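Local coordinates for protein Lic12234 (Leptospira interrogans, PDB 4TZH) that is of unknown function but is a leucine-rich repeat protein of a human pathogen, regarded as a virulence factor and probably suited to binding partner molecules, at residues 58-69 with 79-87; 127-138 with 148-156. All coordinates share one frame; numbering follows the deposited sequence.

Overall arrangement
Interaction 1 and interaction 2 are the same kind of contact at two places along one leucine-rich repeat solenoid. In each, a 3-10 turn on the convex side packs against the next one along. Strands 68-70 and 137-139, which the first segments enter, belong to the same parallel sheet, with strands 91-93 and 114-116 between them. The two contacts have centres 20 Å apart, and their nearest atoms are about 8 Å apart, so they do not touch. Interaction 1 carries a zinc ion, held by Glu58 and Glu82. In interaction 2 the corresponding positions are Lys127 and Glu151, and a bound zinc ion lies about 14 Å from the side chain of Leu135.

Interaction 1: residues 58-69 with 79-87; sequences EEIGILKNLKYL and FPKEIQKLK. With ZN (zinc ion), chain F.
Glu58 and Glu82 both turn CG anti to their own carbonyl carbon, but their chains then differ. Glu58 runs on extended (chi2 179°), while Glu82 bends at chi2 (81°) and folds back toward Glu58. The two carboxylates meet at a zinc ion with their planes 86° apart. Glu58 gives one oxygen, OE2, at 1.9 Å from the zinc. Glu82 gives both: OE1 lies 2.1 Å and OE2 2.4 Å from the metal, an uneven bidentate grip.

Behind the metal, Pro80 CB rests on Glu58 CG at 3.8 Å. Pro80 CG and Ile83 CG2 both reach Ile60 CG2. Gly61 CA lies 3.4 Å from Glu82 O, backbone against backbone. Lys85 passes its CB and CE close to Gly61 O. Its NZ then donates to a water, which in turn donates to Glu58 O, so one water joins the two turns.

Deeper in, Leu86 turns its CD2 to two backbone oxygens at once, 3.5 Å from Ile60 O and 3.4 Å from Leu63 O. Its CD1 meets Ile60, Leu66 and Leu69 at looser range. Leu46 of strand 45-47 packs on Ile60, Leu66 and Leu69 from the preceding repeat. Asn88 ND2 hydrogen-bonds to Lys64 O. This is the stacking of adjacent turns in a leucine-rich repeat solenoid, with Ile60, Leu63, Leu66, Leu69 and Leu86 inside and Glu58 and Lys85 at the surface.

The carboxylate oxygens Glu58 OE2 and Glu82 OE2 lie only 3.1 Å apart. The zinc bound to both probably offsets the repulsion between two negative groups and links neighbouring repeats on the convex side.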
loop_
_atom_site.group_PDB
_atom_site.type_symbol
_atom_site.label_atom_id
_atom_site.label_comp_id
_atom_site.label_asym_id
_atom_site.label_seq_id
_atom_site.Cartn_x
_atom_site.Cartn_y
_atom_site.Cartn_z
ATOM N N GLU A 58 -9.315 7.763 -10.362
ATOM C CA GLU A 58 -8.139 8.529 -10.762
ATOM C C GLU A 58 -8.003 9.800 -9.925
ATOM O O GLU A 58 -6.909 10.331 -9.797
ATOM C CB GLU A 58 -8.242 8.909 -12.246
ATOM C CG GLU A 58 -8.094 7.715 -13.168
ATOM C CD GLU A 58 -8.214 8.111 -14.635
ATOM O OE1 GLU A 58 -9.338 8.434 -15.081
ATOM O OE2 GLU A 58 -7.162 8.216 -15.305
ATOM N N GLU A 59 -9.113 10.279 -9.358
ATOM C CA GLU A 59 -9.144 11.458 -8.466
ATOM C C GLU A 59 -8.308 11.280 -7.213
ATOM O O GLU A 59 -7.976 12.284 -6.566
ATOM C CB GLU A 59 -10.582 11.798 -8.069
ATOM C CG GLU A 59 -11.387 12.447 -9.184
ATOM C CD GLU A 59 -11.943 11.554 -10.283
ATOM O OE1 GLU A 59 -11.764 10.317 -10.217
ATOM O OE2 GLU A 59 -12.550 12.101 -11.232
ATOM N N ILE A 60 -7.904 10.048 -6.886
ATOM C CA ILE A 60 -7.078 9.840 -5.694
ATOM C C ILE A 60 -5.772 10.628 -5.782
ATOM O O ILE A 60 -5.239 11.032 -4.750
ATOM C CB ILE A 60 -6.808 8.312 -5.472
ATOM C CG1 ILE A 60 -6.397 8.002 -4.009
ATOM C CG2 ILE A 60 -5.765 7.743 -6.440
ATOM C CD1 ILE A 60 -7.611 7.877 -3.064
ATOM N N GLY A 61 -5.254 10.829 -6.981
ATOM C CA GLY A 61 -3.984 11.515 -7.132
ATOM C C GLY A 61 -3.998 12.979 -6.732
ATOM O O GLY A 61 -2.935 13.580 -6.602
ATOM N N ILE A 62 -5.203 13.574 -6.514
ATOM C CA ILE A 62 -5.292 14.972 -6.068
ATOM C C ILE A 62 -4.941 15.079 -4.578
ATOM O O ILE A 62 -4.630 16.173 -4.082
ATOM C CB ILE A 62 -6.723 15.523 -6.380
ATOM C CG1 ILE A 62 -7.046 15.449 -7.888
ATOM C CG2 ILE A 62 -6.983 16.957 -5.816
ATOM C CD1 ILE A 62 -6.061 16.225 -8.847
ATOM N N LEU A 63 -5.014 13.939 -3.875
ATOM C CA LEU A 63 -4.782 13.903 -2.431
ATOM C C LEU A 63 -3.279 13.895 -2.121
ATOM O O LEU A 63 -2.788 12.997 -1.431
ATOM C CB LEU A 63 -5.495 12.703 -1.810
ATOM C CG LEU A 63 -6.972 12.547 -2.091
ATOM C CD1 LEU A 63 -7.503 11.276 -1.397
ATOM C CD2 LEU A 63 -7.741 13.756 -1.620
ATOM N N LYS A 64 -2.575 14.918 -2.594
ATOM C CA LYS A 64 -1.112 14.939 -2.485
ATOM C C LYS A 64 -0.569 15.030 -1.060
ATOM O O LYS A 64 0.613 14.714 -0.875
ATOM C CB LYS A 64 -0.515 16.042 -3.366
ATOM C CG LYS A 64 -0.759 17.427 -2.844
ATOM C CD LYS A 64 -0.026 18.464 -3.705
ATOM C CE LYS A 64 0.106 19.782 -2.986
ATOM N NZ LYS A 64 1.177 20.635 -3.586
ATOM N N ASN A 65 -1.409 15.371 -0.060
ATOM C CA ASN A 65 -0.949 15.458 1.335
ATOM C C ASN A 65 -1.199 14.136 2.083
ATOM O O ASN A 65 -0.908 14.032 3.270
ATOM C CB ASN A 65 -1.671 16.595 2.065
ATOM C CG ASN A 65 -1.383 17.906 1.388
ATOM O OD1 ASN A 65 -2.301 18.585 0.896
ATOM N ND2 ASN A 65 -0.133 18.197 1.204
ATOM N N LEU A 66 -1.739 13.134 1.392
ATOM C CA LEU A 66 -2.057 11.897 2.075
ATOM C C LEU A 66 -0.811 11.207 2.614
ATOM O O LEU A 66 0.139 10.967 1.852
ATOM C CB LEU A 66 -2.741 10.960 1.086
ATOM C CG LEU A 66 -3.668 9.916 1.635
ATOM C CD1 LEU A 66 -4.872 10.527 2.377
ATOM C CD2 LEU A 66 -4.146 9.003 0.530
ATOM N N LYS A 67 -0.846 10.822 3.894
ATOM C CA LYS A 67 0.259 10.117 4.548
ATOM C C LYS A 67 -0.096 8.663 4.797
ATOM O O LYS A 67 0.801 7.808 4.828
ATOM C CB LYS A 67 0.591 10.727 5.906
ATOM C CG LYS A 67 1.079 12.163 5.823
ATOM C CD LYS A 67 1.338 12.653 7.269
ATOM C CE LYS A 67 2.709 13.224 7.425
ATOM N NZ LYS A 67 2.812 14.008 8.689
ATOM N N TYR A 68 -1.370 8.367 5.007
ATOM C CA TYR A 68 -1.752 6.999 5.367
ATOM C C TYR A 68 -2.949 6.577 4.534
ATOM O O TYR A 68 -3.895 7.354 4.398
ATOM C CB TYR A 68 -2.137 6.929 6.866
ATOM C CG TYR A 68 -1.175 7.643 7.776
ATOM C CD1 TYR A 68 0.104 7.156 7.978
ATOM C CD2 TYR A 68 -1.575 8.748 8.512
ATOM C CE1 TYR A 68 0.996 7.801 8.831
ATOM C CE2 TYR A 68 -0.699 9.394 9.379
ATOM C CZ TYR A 68 0.579 8.911 9.533
ATOM O OH TYR A 68 1.472 9.544 10.373
ATOM N N LEU A 69 -2.891 5.372 3.968
ATOM C CA LEU A 69 -3.990 4.889 3.151
ATOM C C LEU A 69 -4.219 3.446 3.543
ATOM O O LEU A 69 -3.321 2.587 3.385
ATOM C CB LEU A 69 -3.601 4.996 1.666
ATOM C CG LEU A 69 -4.622 4.507 0.651
ATOM C CD1 LEU A 69 -5.977 5.199 0.837
ATOM C CD2 LEU A 69 -4.100 4.761 -0.765
ATOM N N PHE A 79 -4.892 -0.435 -9.861
ATOM C CA PHE A 79 -4.842 0.959 -9.465
ATOM C C PHE A 79 -4.739 1.855 -10.652
ATOM O O PHE A 79 -4.104 1.485 -11.639
ATOM C CB PHE A 79 -3.588 1.229 -8.622
ATOM C CG PHE A 79 -3.535 0.446 -7.351
ATOM C CD1 PHE A 79 -4.251 0.857 -6.240
ATOM C CD2 PHE A 79 -2.806 -0.739 -7.279
ATOM C CE1 PHE A 79 -4.193 0.124 -5.044
ATOM C CE2 PHE A 79 -2.743 -1.464 -6.094
ATOM C CZ PHE A 79 -3.447 -1.032 -4.996
ATOM N N PRO A 80 -5.216 3.103 -10.520
ATOM C CA PRO A 80 -4.989 4.076 -11.599
ATOM C C PRO A 80 -3.529 4.537 -11.541
ATOM O O PRO A 80 -2.915 4.520 -10.460
ATOM C CB PRO A 80 -5.908 5.237 -11.193
ATOM C CG PRO A 80 -5.996 5.165 -9.679
ATOM C CD PRO A 80 -5.995 3.680 -9.405
ATOM N N LYS A 81 -2.988 5.021 -12.649
ATOM C CA LYS A 81 -1.613 5.519 -12.632
ATOM C C LYS A 81 -1.446 6.700 -11.664
ATOM O O LYS A 81 -0.344 6.938 -11.173
ATOM C CB LYS A 81 -1.192 5.962 -14.042
ATOM C CG LYS A 81 -0.911 4.776 -14.942
ATOM C CD LYS A 81 -0.190 5.225 -16.200
ATOM C CE LYS A 81 0.085 4.057 -17.088
ATOM N NZ LYS A 81 1.188 3.182 -16.593
ATOM N N GLU A 82 -2.551 7.446 -11.391
ATOM C CA GLU A 82 -2.506 8.619 -10.525
ATOM C C GLU A 82 -2.052 8.313 -9.091
ATOM O O GLU A 82 -1.724 9.250 -8.359
ATOM C CB GLU A 82 -3.848 9.366 -10.532
ATOM C CG GLU A 82 -4.116 10.124 -11.836
ATOM C CD GLU A 82 -4.659 9.357 -13.039
ATOM O OE1 GLU A 82 -4.780 8.111 -12.985
ATOM O OE2 GLU A 82 -5.025 10.046 -14.019
ATOM N N ILE A 83 -1.981 7.027 -8.703
ATOM C CA ILE A 83 -1.426 6.711 -7.380
ATOM C C ILE A 83 0.010 7.221 -7.263
ATOM O O ILE A 83 0.475 7.489 -6.156
ATOM C CB ILE A 83 -1.511 5.202 -7.034
ATOM C CG1 ILE A 83 -0.690 4.291 -7.989
ATOM C CG2 ILE A 83 -2.948 4.760 -6.959
ATOM C CD1 ILE A 83 -0.310 2.871 -7.387
ATOM N N GLN A 84 0.714 7.385 -8.386
ATOM C CA GLN A 84 2.087 7.866 -8.336
ATOM C C GLN A 84 2.217 9.267 -7.752
ATOM O O GLN A 84 3.325 9.655 -7.386
ATOM C CB GLN A 84 2.747 7.786 -9.714
ATOM C CG GLN A 84 2.260 8.848 -10.660
ATOM C CD GLN A 84 2.769 8.587 -12.049
ATOM O OE1 GLN A 84 3.942 8.276 -12.264
ATOM N NE2 GLN A 84 1.867 8.641 -12.985
ATOM N N LYS A 85 1.098 10.052 -7.706
ATOM C CA LYS A 85 1.146 11.401 -7.173
ATOM C C LYS A 85 1.117 11.421 -5.649
ATOM O O LYS A 85 1.275 12.495 -5.064
ATOM C CB LYS A 85 -0.009 12.240 -7.742
ATOM C CG LYS A 85 0.092 12.381 -9.262
ATOM C CD LYS A 85 -0.866 13.436 -9.808
ATOM C CE LYS A 85 -2.286 12.923 -9.930
ATOM N NZ LYS A 85 -3.183 13.870 -10.656
ATOM N N LEU A 86 0.940 10.256 -4.991
ATOM C CA LEU A 86 0.888 10.198 -3.526
ATOM C C LEU A 86 2.291 10.188 -2.943
ATOM O O LEU A 86 2.716 9.244 -2.284
ATOM C CB LEU A 86 0.047 8.990 -3.089
ATOM C CG LEU A 86 -1.373 8.960 -3.646
ATOM C CD1 LEU A 86 -2.103 7.701 -3.176
ATOM C CD2 LEU A 86 -2.171 10.232 -3.261
ATOM N N LYS A 87 3.022 11.299 -3.203
ATOM C CA LYS A 87 4.425 11.419 -2.819
ATOM C C LYS A 87 4.684 11.598 -1.356
ATOM O O LYS A 87 5.850 11.531 -0.932
ATOM C CB LYS A 87 5.106 12.573 -3.597
ATOM C CG LYS A 87 4.972 12.491 -5.105
ATOM C CD LYS A 87 5.760 11.330 -5.649
ATOM C CE LYS A 87 5.946 11.446 -7.132
ATOM N NZ LYS A 87 6.376 10.143 -7.685
HETATM ZN ZN ZN F . -5.296 7.862 -14.972
HETATM O O HOH W 1 -6.074 12.842 -10.265
#

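Interaction 2: residues 127-138 with 148-156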
loop_
_atom_site.group_PDB
_atom_site.type_symbol
_atom_site.label_atom_id
_atom_site.label_comp_id
_atom_site.label_asym_id
_atom_site.label_seq_id
_atom_site.Cartn_x
_atom_site.Cartn_y
_atom_site.Cartn_z
ATOM N N LYS A 127 9.945 -4.898 -10.930
ATOM C CA LYS A 127 11.316 -4.427 -10.709
ATOM C C LYS A 127 11.347 -3.049 -10.034
ATOM O O LYS A 127 12.260 -2.764 -9.256
ATOM C CB LYS A 127 12.113 -4.413 -12.033
ATOM C CG LYS A 127 11.532 -3.512 -13.117
ATOM C CD LYS A 127 12.205 -3.766 -14.474
ATOM C CE LYS A 127 11.606 -2.865 -15.536
ATOM N NZ LYS A 127 11.931 -3.334 -16.913
ATOM N N GLU A 128 10.316 -2.224 -10.291
ATOM C CA GLU A 128 10.196 -0.875 -9.754
ATOM C C GLU A 128 10.027 -0.856 -8.240
ATOM O O GLU A 128 10.122 0.211 -7.638
ATOM C CB GLU A 128 9.080 -0.075 -10.458
ATOM C CG GLU A 128 9.358 0.187 -11.934
ATOM C CD GLU A 128 9.025 -0.939 -12.896
ATOM O OE1 GLU A 128 8.447 -1.959 -12.456
ATOM O OE2 GLU A 128 9.308 -0.782 -14.107
ATOM N N ILE A 129 9.792 -2.025 -7.604
ATOM C CA ILE A 129 9.720 -2.099 -6.142
ATOM C C ILE A 129 11.036 -1.601 -5.502
ATOM O O ILE A 129 11.011 -1.027 -4.418
ATOM C CB ILE A 129 9.340 -3.531 -5.655
ATOM C CG1 ILE A 129 8.860 -3.518 -4.181
ATOM C CG2 ILE A 129 10.501 -4.526 -5.816
ATOM C CD1 ILE A 129 7.464 -3.143 -3.999
ATOM N N GLY A 130 12.159 -1.783 -6.208
ATOM C CA GLY A 130 13.466 -1.362 -5.726
ATOM C C GLY A 130 13.646 0.136 -5.658
ATOM O O GLY A 130 14.662 0.605 -5.139
ATOM N N GLN A 131 12.650 0.907 -6.155
ATOM C CA GLN A 131 12.702 2.360 -6.111
ATOM C C GLN A 131 12.216 2.914 -4.769
ATOM O O GLN A 131 12.336 4.122 -4.530
ATOM C CB GLN A 131 11.849 2.973 -7.234
ATOM C CG GLN A 131 12.372 2.680 -8.641
ATOM C CD GLN A 131 11.392 3.015 -9.737
ATOM O OE1 GLN A 131 10.359 3.674 -9.534
ATOM N NE2 GLN A 131 11.701 2.563 -10.945
ATOM N N LEU A 132 11.644 2.050 -3.903
ATOM C CA LEU A 132 11.088 2.492 -2.613
ATOM C C LEU A 132 12.180 2.659 -1.583
ATOM O O LEU A 132 12.312 1.881 -0.647
ATOM C CB LEU A 132 9.998 1.526 -2.149
ATOM C CG LEU A 132 8.806 1.456 -3.104
ATOM C CD1 LEU A 132 7.840 0.395 -2.640
ATOM C CD2 LEU A 132 8.079 2.820 -3.192
ATOM N N GLU A 133 12.976 3.723 -1.750
ATOM C CA GLU A 133 14.167 3.929 -0.922
ATOM C C GLU A 133 13.923 4.049 0.564
ATOM O O GLU A 133 14.828 3.759 1.352
ATOM C CB GLU A 133 14.967 5.157 -1.394
ATOM C CG GLU A 133 15.393 5.094 -2.851
ATOM C CD GLU A 133 16.354 6.158 -3.345
ATOM O OE1 GLU A 133 17.262 6.556 -2.580
ATOM O OE2 GLU A 133 16.241 6.532 -4.534
ATOM N N ASN A 134 12.711 4.502 0.968
ATOM C CA ASN A 134 12.446 4.699 2.375
ATOM C C ASN A 134 11.701 3.504 3.008
ATOM O O ASN A 134 11.307 3.573 4.160
ATOM C CB ASN A 134 11.630 5.980 2.526
ATOM C CG ASN A 134 12.495 7.196 2.329
ATOM O OD1 ASN A 134 12.183 8.074 1.497
ATOM N ND2 ASN A 134 13.565 7.269 3.095
ATOM N N LEU A 135 11.539 2.408 2.249
ATOM C CA LEU A 135 10.790 1.273 2.775
ATOM C C LEU A 135 11.542 0.593 3.905
ATOM O O LEU A 135 12.706 0.204 3.698
ATOM C CB LEU A 135 10.472 0.313 1.641
ATOM C CG LEU A 135 9.297 -0.628 1.876
ATOM C CD1 LEU A 135 7.976 0.147 1.982
ATOM C CD2 LEU A 135 9.239 -1.667 0.795
ATOM N N VAL A 136 10.875 0.407 5.057
ATOM C CA VAL A 136 11.435 -0.206 6.254
ATOM C C VAL A 136 10.823 -1.590 6.494
ATOM O O VAL A 136 11.468 -2.504 7.013
ATOM C CB VAL A 136 11.214 0.743 7.456
ATOM C CG1 VAL A 136 11.670 0.123 8.770
ATOM C CG2 VAL A 136 11.928 2.084 7.229
ATOM N N SER A 137 9.545 -1.735 6.124
ATOM C CA SER A 137 8.888 -3.009 6.378
ATOM C C SER A 137 8.048 -3.395 5.167
ATOM O O SER A 137 7.267 -2.577 4.667
ATOM C CB SER A 137 7.989 -2.878 7.609
ATOM O OG SER A 137 7.370 -4.133 7.856
ATOM N N LEU A 138 8.246 -4.627 4.679
ATOM C CA LEU A 138 7.509 -5.133 3.527
ATOM C C LEU A 138 6.932 -6.480 3.918
ATOM O O LEU A 138 7.714 -7.411 4.168
ATOM C CB LEU A 138 8.408 -5.245 2.308
ATOM C CG LEU A 138 7.819 -5.840 1.037
ATOM C CD1 LEU A 138 6.551 -5.086 0.585
ATOM C CD2 LEU A 138 8.852 -5.851 -0.087
ATOM N N ILE A 148 11.222 -13.511 -6.490
ATOM C CA ILE A 148 11.492 -12.224 -5.880
ATOM C C ILE A 148 12.479 -11.496 -6.824
ATOM O O ILE A 148 13.468 -12.110 -7.221
ATOM C CB ILE A 148 12.008 -12.407 -4.420
ATOM C CG1 ILE A 148 10.843 -12.738 -3.427
ATOM C CG2 ILE A 148 12.871 -11.222 -3.930
ATOM C CD1 ILE A 148 9.523 -11.912 -3.571
ATOM N N PRO A 149 12.224 -10.241 -7.266
ATOM C CA PRO A 149 13.196 -9.603 -8.181
ATOM C C PRO A 149 14.473 -9.196 -7.462
ATOM O O PRO A 149 14.418 -8.822 -6.289
ATOM C CB PRO A 149 12.453 -8.387 -8.712
ATOM C CG PRO A 149 11.507 -8.018 -7.591
ATOM C CD PRO A 149 11.101 -9.331 -6.943
ATOM N N ASP A 150 15.626 -9.253 -8.169
ATOM C CA ASP A 150 16.916 -8.850 -7.599
ATOM C C ASP A 150 16.897 -7.399 -7.125
ATOM O O ASP A 150 17.604 -7.064 -6.171
ATOM C CB ASP A 150 18.058 -9.048 -8.606
ATOM C CG ASP A 150 18.338 -10.485 -8.987
ATOM O OD1 ASP A 150 17.918 -11.392 -8.238
ATOM O OD2 ASP A 150 19.008 -10.702 -10.014
ATOM N N GLU A 151 16.045 -6.548 -7.752
ATOM C CA GLU A 151 15.909 -5.140 -7.387
ATOM C C GLU A 151 15.441 -4.947 -5.946
ATOM O O GLU A 151 15.645 -3.876 -5.390
ATOM C CB GLU A 151 14.990 -4.393 -8.366
ATOM C CG GLU A 151 15.580 -4.223 -9.763
ATOM C CD GLU A 151 15.372 -5.375 -10.726
ATOM O OE1 GLU A 151 14.805 -6.415 -10.318
ATOM O OE2 GLU A 151 15.770 -5.228 -11.905
ATOM N N LEU A 152 14.879 -5.992 -5.304
ATOM C CA LEU A 152 14.505 -5.870 -3.896
ATOM C C LEU A 152 15.734 -5.561 -3.036
ATOM O O LEU A 152 15.648 -4.863 -2.028
ATOM C CB LEU A 152 13.785 -7.136 -3.419
ATOM C CG LEU A 152 12.840 -6.948 -2.241
ATOM C CD1 LEU A 152 11.620 -6.152 -2.634
ATOM C CD2 LEU A 152 12.371 -8.279 -1.702
ATOM N N GLY A 153 16.896 -6.017 -3.498
ATOM C CA GLY A 153 18.154 -5.764 -2.813
ATOM C C GLY A 153 18.559 -4.303 -2.787
ATOM O O GLY A 153 19.466 -3.930 -2.041
ATOM N N GLN A 154 17.875 -3.447 -3.591
ATOM C CA GLN A 154 18.138 -2.011 -3.612
ATOM C C GLN A 154 17.513 -1.309 -2.418
ATOM O O GLN A 154 17.805 -0.130 -2.197
ATOM C CB GLN A 154 17.619 -1.368 -4.917
ATOM C CG GLN A 154 18.301 -1.901 -6.184
ATOM C CD GLN A 154 17.557 -1.560 -7.465
ATOM O OE1 GLN A 154 16.533 -0.848 -7.484
ATOM N NE2 GLN A 154 18.059 -2.075 -8.577
ATOM N N LEU A 155 16.626 -2.005 -1.664
ATOM C CA LEU A 155 15.918 -1.389 -0.532
ATOM C C LEU A 155 16.812 -1.413 0.703
ATOM O O LEU A 155 16.683 -2.266 1.574
ATOM C CB LEU A 155 14.578 -2.109 -0.278
ATOM C CG LEU A 155 13.631 -2.193 -1.478
ATOM C CD1 LEU A 155 12.383 -2.953 -1.092
ATOM C CD2 LEU A 155 13.261 -0.822 -2.000
ATOM N N LYS A 156 17.723 -0.442 0.772
ATOM C CA LYS A 156 18.748 -0.406 1.819
ATOM C C LYS A 156 18.249 -0.096 3.223
ATOM O O LYS A 156 18.955 -0.400 4.192
ATOM C CB LYS A 156 19.891 0.557 1.436
ATOM C CG LYS A 156 20.514 0.264 0.071
ATOM C CD LYS A 156 21.238 -1.082 0.031
ATOM C CE LYS A 156 21.830 -1.367 -1.327
ATOM N NZ LYS A 156 22.516 -2.686 -1.358
HETATM O O HOH W 2 17.297 2.545 0.440
#
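Leu155 pushes its CD2 against the backbone of 127-138, 3.3 Å from Ile129 O and 3.2 Å from Leu132 O. Two consecutive turns of the leucine-rich repeat solenoid stack here, with leucines and isoleucine filling the space between them. Leu155 CD1 meets Leu135 CD2, the two side chains crossing at a slant. Leu152 and Ile129 lie alongside each other and point the same way, with Leu152 CD1 3.7 Å from Ile129 CG2. That same CD1 also reaches Leu138 CD2. Pro149 crosses Ile129 at about a right angle, its CG meeting Ile129 CG2. Gly130 CA sits 3.3 Å from Glu151 O, with no side chain in the way. Glu151, bent at chi2 (86°), turns the flat of its carboxylate to the base of Lys127, with CD 3.6 Å from Lys127 CB; Lys127 NZ is 6.6 Å from Glu151 OE2, so the charged ends do not meet.

Farther out, Leu115 of strand 114-116 packs on Leu135 and Leu138, and Leu161 of strand 160-162 packs on Leu138 and Leu152. The interior therefore continues into the repeats before and after. At the outer edge, a water donates to Glu133 O at 2.9 Å and weakly accepts from Lys156 N.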